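Local coordinates for protein acetyltransferase, GNAT family (Enterococcus faecalis, PDB 1U6M) that probably transfers an acyl group, most likely acetyl from acetyl-CoA as in other GNAT-family enzymes, to an acceptor that is not identified, at residues L20-D25 with L115-V120; A136-A141 with Q147-N152; K162-K167 with N183-E188. All coordinates share one frame; numbering follows the deposited sequence.

Contact 1 of 3, residues L20-D25 with L115-V120; sequences LVILKD and LDTISV
Ile22 and Ser119 mark the closest backbone approach, their CA atoms 8.6 Å apart, where the last turns of helix 12-25 pass the end of strand 112-120. No backbone atoms meet across that gap; side chains bridge it. Ile22 sends its CG1 branch toward the strand, and the terminal CD1 does all the touching. It sits 3.7 Å from OG of Ser119 and 3.9 Å from OG1 of Thr117, with CG2 of Thr117 4.0 Å from the same methyl. The isoleucine and the threonine meet tip to tip. CG1 lies beside the backbone N (chi1 -64°) and the chain then runs on extended (chi2 160°), carrying CD1 to the strand. Thr117 and Ser119 present their CB atoms to the helix, while Ile118 between them has its CB turned away. Thr117 is itself the second residue of a classic beta bulge, in which it and Asp116 sit opposite the single Val73 of strand 67-76. A bulge in this strand is a familiar GNAT feature that helps shape the acetyl-CoA cleft, probably here too. With one methyl set against two hydroxyls and no hydrogen bond across, the helix rests here on van der Waals contact.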
# COMPACT_ATOMS: atom_id res chain seq x y z
N LEU A 20 3.49 -8.05 5.72
CA LEU A 20 4.06 -9.38 5.59
C LEU A 20 3.33 -10.21 4.57
O LEU A 20 3.97 -10.99 3.85
CB LEU A 20 4.03 -10.14 6.90
CG LEU A 20 5.20 -11.06 7.26
CD1 LEU A 20 4.71 -12.16 8.21
CD2 LEU A 20 5.91 -11.65 6.10
N VAL A 21 1.99 -10.10 4.52
CA VAL A 21 1.21 -10.94 3.59
C VAL A 21 1.61 -10.66 2.15
O VAL A 21 1.88 -11.59 1.38
CB VAL A 21 -0.35 -10.82 3.78
CG1 VAL A 21 -1.09 -11.54 2.67
CG2 VAL A 21 -0.77 -11.39 5.09
N ILE A 22 1.61 -9.37 1.78
CA ILE A 22 2.13 -8.86 0.50
C ILE A 22 3.55 -9.35 0.14
O ILE A 22 3.76 -9.75 -1.01
CB ILE A 22 2.11 -7.30 0.53
CG1 ILE A 22 0.66 -6.80 0.63
CG2 ILE A 22 2.79 -6.69 -0.71
CD1 ILE A 22 0.56 -5.43 1.12
N LEU A 23 4.50 -9.27 1.08
CA LEU A 23 5.89 -9.70 0.86
C LEU A 23 5.77 -11.20 0.82
O LEU A 23 4.91 -11.76 1.48
CB LEU A 23 6.82 -9.25 2.00
CG LEU A 23 6.88 -7.77 2.42
CD1 LEU A 23 7.97 -7.56 3.37
CD2 LEU A 23 7.02 -6.80 1.23
N LYS A 24 6.50 -11.95 0.07
CA LYS A 24 6.08 -13.39 0.28
C LYS A 24 4.94 -13.91 -0.58
O LYS A 24 5.03 -15.02 -1.07
CB LYS A 24 5.65 -13.64 1.75
CG LYS A 24 4.21 -13.96 1.94
CD LYS A 24 4.09 -14.89 3.11
CE LYS A 24 4.56 -14.25 4.39
NZ LYS A 24 4.23 -15.19 5.52
N ASP A 25 3.86 -13.14 -0.72
CA ASP A 25 3.06 -13.23 -1.91
C ASP A 25 3.91 -12.78 -3.13
O ASP A 25 3.69 -13.24 -4.23
CB ASP A 25 1.80 -12.40 -1.76
CG ASP A 25 0.93 -12.41 -3.02
OD1 ASP A 25 1.13 -11.54 -3.92
OD2 ASP A 25 0.03 -13.29 -3.12
N LEU A 115 -2.54 4.91 -5.34
CA LEU A 115 -2.97 3.88 -4.41
C LEU A 115 -2.06 2.68 -4.54
O LEU A 115 -2.12 1.96 -5.51
CB LEU A 115 -4.44 3.47 -4.63
CG LEU A 115 -4.97 2.21 -3.89
CD1 LEU A 115 -4.86 2.38 -2.42
CD2 LEU A 115 -6.46 1.82 -4.33
N ASP A 116 -1.21 2.49 -3.54
CA ASP A 116 -0.27 1.39 -3.47
C ASP A 116 -0.97 0.07 -3.10
O ASP A 116 -0.81 -0.93 -3.77
CB ASP A 116 0.76 1.74 -2.39
CG ASP A 116 1.91 0.77 -2.34
OD1 ASP A 116 3.06 1.18 -2.55
OD2 ASP A 116 1.68 -0.42 -2.12
N THR A 117 -1.74 0.07 -2.00
CA THR A 117 -2.39 -1.12 -1.60
C THR A 117 -3.64 -0.93 -0.76
O THR A 117 -3.72 -0.03 0.07
CB THR A 117 -1.41 -2.16 -0.96
OG1 THR A 117 -2.12 -3.41 -0.94
CG2 THR A 117 -1.15 -1.92 0.48
N ILE A 118 -4.63 -1.80 -0.98
CA ILE A 118 -5.73 -1.96 -0.00
C ILE A 118 -5.64 -3.38 0.52
O ILE A 118 -5.66 -4.32 -0.27
CB ILE A 118 -7.16 -1.67 -0.62
CG1 ILE A 118 -7.35 -0.16 -0.86
CG2 ILE A 118 -8.24 -2.27 0.29
CD1 ILE A 118 -8.42 0.19 -1.80
N SER A 119 -5.46 -3.53 1.82
CA SER A 119 -5.25 -4.82 2.45
C SER A 119 -6.26 -5.04 3.53
O SER A 119 -6.36 -4.22 4.41
CB SER A 119 -3.91 -4.89 3.15
OG SER A 119 -2.97 -5.09 2.14
N VAL A 120 -6.94 -6.18 3.49
CA VAL A 120 -7.91 -6.55 4.51
C VAL A 120 -7.39 -7.75 5.24
O VAL A 120 -7.02 -8.75 4.59
CB VAL A 120 -9.27 -6.94 3.86
CG1 VAL A 120 -10.31 -7.26 4.97
CG2 VAL A 120 -9.71 -5.79 2.96

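Contact 2 of 3, residues A136-A141 with Q147-N152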
# COMPACT_ATOMS: atom_id res chain seq x y z
N ALA A 136 -13.24 6.11 0.52
CA ALA A 136 -12.74 7.16 1.41
C ALA A 136 -11.55 7.84 0.82
O ALA A 136 -11.07 8.82 1.35
CB ALA A 136 -12.30 6.54 2.77
N LEU A 137 -11.04 7.31 -0.27
CA LEU A 137 -9.77 7.76 -0.81
C LEU A 137 -9.77 9.08 -1.60
O LEU A 137 -8.74 9.74 -1.61
CB LEU A 137 -9.11 6.64 -1.63
CG LEU A 137 -8.43 5.52 -0.79
CD1 LEU A 137 -7.79 4.51 -1.67
CD2 LEU A 137 -7.42 6.09 0.31
N PRO A 138 -10.87 9.47 -2.30
CA PRO A 138 -10.89 10.78 -2.98
C PRO A 138 -10.57 11.96 -2.09
O PRO A 138 -9.84 12.84 -2.48
CB PRO A 138 -12.34 10.89 -3.50
CG PRO A 138 -12.67 9.45 -3.80
CD PRO A 138 -12.13 8.75 -2.56
N GLU A 139 -11.12 11.99 -0.91
CA GLU A 139 -10.80 13.05 0.06
C GLU A 139 -9.30 13.09 0.46
O GLU A 139 -8.71 14.19 0.67
CB GLU A 139 -11.71 12.88 1.26
CG GLU A 139 -13.27 12.67 0.85
CD GLU A 139 -13.77 11.16 0.64
OE1 GLU A 139 -13.55 10.53 -0.45
OE2 GLU A 139 -14.48 10.62 1.53
N VAL A 140 -8.69 11.91 0.56
CA VAL A 140 -7.25 11.79 0.74
C VAL A 140 -6.46 12.37 -0.46
O VAL A 140 -5.61 13.19 -0.26
CB VAL A 140 -6.80 10.34 1.06
CG1 VAL A 140 -5.29 10.31 1.25
CG2 VAL A 140 -7.50 9.87 2.31
N ALA A 141 -6.73 11.93 -1.69
CA ALA A 141 -6.14 12.56 -2.85
C ALA A 141 -6.34 14.09 -2.76
O ALA A 141 -5.40 14.83 -2.73
CB ALA A 141 -6.73 11.98 -4.12
N GLN A 147 -5.41 15.99 -8.26
CA GLN A 147 -6.68 15.99 -8.98
C GLN A 147 -6.99 14.66 -9.62
O GLN A 147 -8.02 14.52 -10.28
CB GLN A 147 -6.70 17.05 -10.08
CG GLN A 147 -6.92 18.46 -9.59
CD GLN A 147 -5.89 19.37 -10.19
OE1 GLN A 147 -5.87 19.60 -11.41
NE2 GLN A 147 -4.98 19.86 -9.34
N ALA A 148 -6.09 13.70 -9.46
CA ALA A 148 -6.29 12.35 -9.94
C ALA A 148 -5.82 11.37 -8.83
O ALA A 148 -4.89 11.64 -8.07
CB ALA A 148 -5.60 12.14 -11.24
N LEU A 149 -6.54 10.26 -8.71
CA LEU A 149 -6.25 9.21 -7.76
C LEU A 149 -5.93 8.09 -8.73
O LEU A 149 -6.76 7.86 -9.62
CB LEU A 149 -7.51 8.88 -7.04
CG LEU A 149 -7.69 8.35 -5.64
CD1 LEU A 149 -9.16 7.98 -5.46
CD2 LEU A 149 -6.78 7.15 -5.39
N GLY A 150 -4.78 7.42 -8.64
CA GLY A 150 -4.47 6.38 -9.65
C GLY A 150 -4.10 5.03 -9.07
O GLY A 150 -3.84 4.94 -7.88
N LEU A 151 -4.10 3.98 -9.89
CA LEU A 151 -3.86 2.62 -9.39
C LEU A 151 -3.45 1.70 -10.54
O LEU A 151 -3.65 2.05 -11.73
CB LEU A 151 -5.10 2.04 -8.62
CG LEU A 151 -6.48 1.84 -9.28
CD1 LEU A 151 -6.47 0.66 -10.24
CD2 LEU A 151 -7.55 1.65 -8.26
N ASN A 152 -2.86 0.55 -10.21
CA ASN A 152 -2.59 -0.45 -11.23
C ASN A 152 -3.41 -1.68 -10.87
O ASN A 152 -3.46 -2.04 -9.69
CB ASN A 152 -1.12 -0.86 -11.26
CG ASN A 152 -0.20 0.25 -11.69
OD1 ASN A 152 -0.35 0.82 -12.73
ND2 ASN A 152 0.75 0.58 -10.85
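Leu149 reaches from strand 148-154 into the side of helix 137-142 and meets three of its residues. Its CG lies anti to the backbone N (chi1 -151°), some way off the ideal staggered value, and chi2 of -171° carries CD1 onward to Leu137 and Pro138. There CD1 packs 4.1 Å from CB of Leu137 and 3.9 Å from N of Pro138, a backbone nitrogen that as part of a proline has no hydrogen to donate. The proline ring crosses the leucine obliquely, its CG 4.2 Å from CD1. Four residues after Leu137, CB of Ala141 lies 4.1 Å from CG of Leu149, the branch point of the leucine. Leu137 meets Leu149 through CB, while its branched end runs on to Leu115 of strand 112-120. Trp113, Phe169 and Val189 add further apolar contacts to Leu149. The axes of 137-141 and 148-152 approach to 8.3 Å, with 117° between their directions; the small Ala141 lets the backbones come close, its CA 5.9 Å from that of Leu149. This is a helix packed across one face of the central sheet, next to the strand that follows it, as in the alpha/beta fold of the GNAT acetyltransferases.

Contact 3 of 3, residues K162-K167 with N183-E188; sequences KLYASK and NHMQKE
Tyr164 and Met185 come within 8.2 Å at their CA atoms, and Lys167 and Lys187 within 8.3 Å, where the end of helix 158-165 and the turn after it lie over strand 180-188. Met185 makes the apolar contact: its SD is 4.1 Å from CB of Tyr164 and stands at the edge of the ring, near its plane. The methionine is extended through chi2 and then bends at chi3 (79°), which brings CE to 4.2 Å from the backbone N of Ala165. In the GNAT fold a helix follows the strand equivalent to 148-154 and packs on the sheet, and here Tyr164 also touches Leu151 and Val153 of that strand. Beyond the helix the contact turns polar. Lys187 stretches out fully from the sheet, and its NZ donates a hydrogen bond of 3.0 Å to the backbone O of Lys167. The ammonium group approaches almost head-on, with a C=O...N angle of 174°, in a bond that uses the main chain of Lys167, not its side chain. The side chain of Lys167 leads away, its NZ in a salt bridge with Asp135 and a hydrogen bond with Ser131. Ser166 OG donates a 2.8 Å hydrogen bond to O of Leu163, three residues back.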
# COMPACT_ATOMS: atom_id res chain seq x y z
N LYS A 162 -13.30 -4.25 -12.86
CA LYS A 162 -14.74 -3.90 -12.84
C LYS A 162 -15.16 -3.13 -11.59
O LYS A 162 -15.96 -2.16 -11.65
CB LYS A 162 -15.60 -5.17 -12.93
CG LYS A 162 -16.94 -5.00 -13.69
CD LYS A 162 -17.77 -3.84 -13.22
CE LYS A 162 -19.14 -3.73 -13.95
NZ LYS A 162 -19.05 -3.74 -15.45
N LEU A 163 -14.67 -3.59 -10.44
CA LEU A 163 -14.89 -2.89 -9.18
C LEU A 163 -14.46 -1.40 -9.32
O LEU A 163 -15.23 -0.49 -9.01
CB LEU A 163 -14.09 -3.59 -8.05
CG LEU A 163 -14.52 -3.43 -6.57
CD1 LEU A 163 -13.36 -3.60 -5.59
CD2 LEU A 163 -15.28 -2.16 -6.28
N TYR A 164 -13.24 -1.14 -9.81
CA TYR A 164 -12.71 0.24 -9.91
C TYR A 164 -13.45 1.06 -10.96
O TYR A 164 -13.79 2.26 -10.70
CB TYR A 164 -11.21 0.23 -10.22
CG TYR A 164 -10.41 -0.64 -9.29
CD1 TYR A 164 -9.35 -1.44 -9.77
CD2 TYR A 164 -10.68 -0.67 -7.91
CE1 TYR A 164 -8.57 -2.20 -8.90
CE2 TYR A 164 -9.90 -1.46 -7.02
CZ TYR A 164 -8.87 -2.21 -7.53
OH TYR A 164 -8.11 -2.99 -6.67
N ALA A 165 -13.70 0.46 -12.11
CA ALA A 165 -14.61 1.06 -13.11
C ALA A 165 -15.92 1.64 -12.52
O ALA A 165 -16.33 2.76 -12.83
CB ALA A 165 -14.93 0.05 -14.22
N SER A 166 -16.55 0.87 -11.63
CA SER A 166 -17.86 1.19 -11.10
C SER A 166 -17.74 2.31 -10.07
O SER A 166 -18.74 2.85 -9.61
CB SER A 166 -18.47 -0.07 -10.44
OG SER A 166 -18.05 -0.26 -9.07
N LYS A 167 -16.52 2.63 -9.68
CA LYS A 167 -16.26 3.62 -8.65
C LYS A 167 -15.77 4.86 -9.36
O LYS A 167 -15.40 5.81 -8.71
CB LYS A 167 -15.14 3.13 -7.71
CG LYS A 167 -15.59 2.75 -6.30
CD LYS A 167 -16.58 1.59 -6.29
CE LYS A 167 -17.21 1.41 -4.92
NZ LYS A 167 -16.10 1.17 -3.91
N ASN A 183 -3.24 -2.66 -16.04
CA ASN A 183 -3.95 -1.43 -16.44
C ASN A 183 -3.73 -0.32 -15.41
O ASN A 183 -4.07 -0.49 -14.22
CB ASN A 183 -5.48 -1.65 -16.57
CG ASN A 183 -5.85 -2.63 -17.67
OD1 ASN A 183 -5.73 -2.31 -18.85
ND2 ASN A 183 -6.32 -3.84 -17.29
N HIS A 184 -3.22 0.82 -15.84
CA HIS A 184 -3.16 1.95 -14.92
C HIS A 184 -4.43 2.73 -15.15
O HIS A 184 -4.75 3.07 -16.29
CB HIS A 184 -1.90 2.80 -15.12
CG HIS A 184 -1.62 3.74 -13.99
ND1 HIS A 184 -2.19 4.99 -13.89
CD2 HIS A 184 -0.81 3.61 -12.90
CE1 HIS A 184 -1.75 5.60 -12.80
NE2 HIS A 184 -0.91 4.78 -12.18
N MET A 185 -5.19 2.94 -14.06
CA MET A 185 -6.48 3.59 -14.09
C MET A 185 -6.43 4.85 -13.21
O MET A 185 -5.64 4.94 -12.28
CB MET A 185 -7.57 2.63 -13.60
CG MET A 185 -7.62 1.23 -14.29
SD MET A 185 -8.99 0.16 -13.65
CE MET A 185 -10.36 0.90 -14.58
N GLN A 186 -7.21 5.87 -13.55
CA GLN A 186 -7.28 7.06 -12.72
C GLN A 186 -8.69 7.47 -12.56
O GLN A 186 -9.53 7.17 -13.39
CB GLN A 186 -6.51 8.22 -13.34
CG GLN A 186 -5.04 7.95 -13.44
CD GLN A 186 -4.24 9.17 -13.80
OE1 GLN A 186 -3.10 9.29 -13.40
NE2 GLN A 186 -4.84 10.08 -14.54
N LYS A 187 -8.96 8.17 -11.48
CA LYS A 187 -10.26 8.72 -11.23
C LYS A 187 -10.03 10.16 -10.90
O LYS A 187 -9.18 10.48 -10.10
CB LYS A 187 -10.86 8.01 -10.02
CG LYS A 187 -12.13 8.62 -9.58
CD LYS A 187 -12.69 7.96 -8.35
CE LYS A 187 -14.01 8.69 -7.97
NZ LYS A 187 -14.53 7.98 -6.86
N GLU A 188 -10.79 11.04 -11.52
CA GLU A 188 -10.68 12.47 -11.26
C GLU A 188 -11.21 12.86 -9.86
O GLU A 188 -12.17 12.29 -9.34
CB GLU A 188 -11.39 13.28 -12.36
CG GLU A 188 -10.64 13.34 -13.71
CD GLU A 188 -11.45 14.08 -14.84
OE1 GLU A 188 -12.57 14.63 -14.54
OE2 GLU A 188 -10.95 14.12 -16.02

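From the N terminus, contact 1 closes the longest loop, bringing helix 12-25 to strand 112-120 across 89 intervening residues. Contact 2 follows with a tight helix-to-strand connection, and contact 3 then brings the end of helix 158-165 to strand 180-188 after the chain has run out along 170-177 and turned back. The three loops come in series, none nested and none crossing. What joins them is the sheet: strands 112-120, 148-154 and 180-188 are consecutive neighbours in it. Leu115 N probably bonds to Gly150 O, linking contacts 1 and 2, and Leu149 O and Leu151 O probably accept from Lys187 N and Met185 N, linking contacts 2 and 3. Contacts 1 and 3 do not touch.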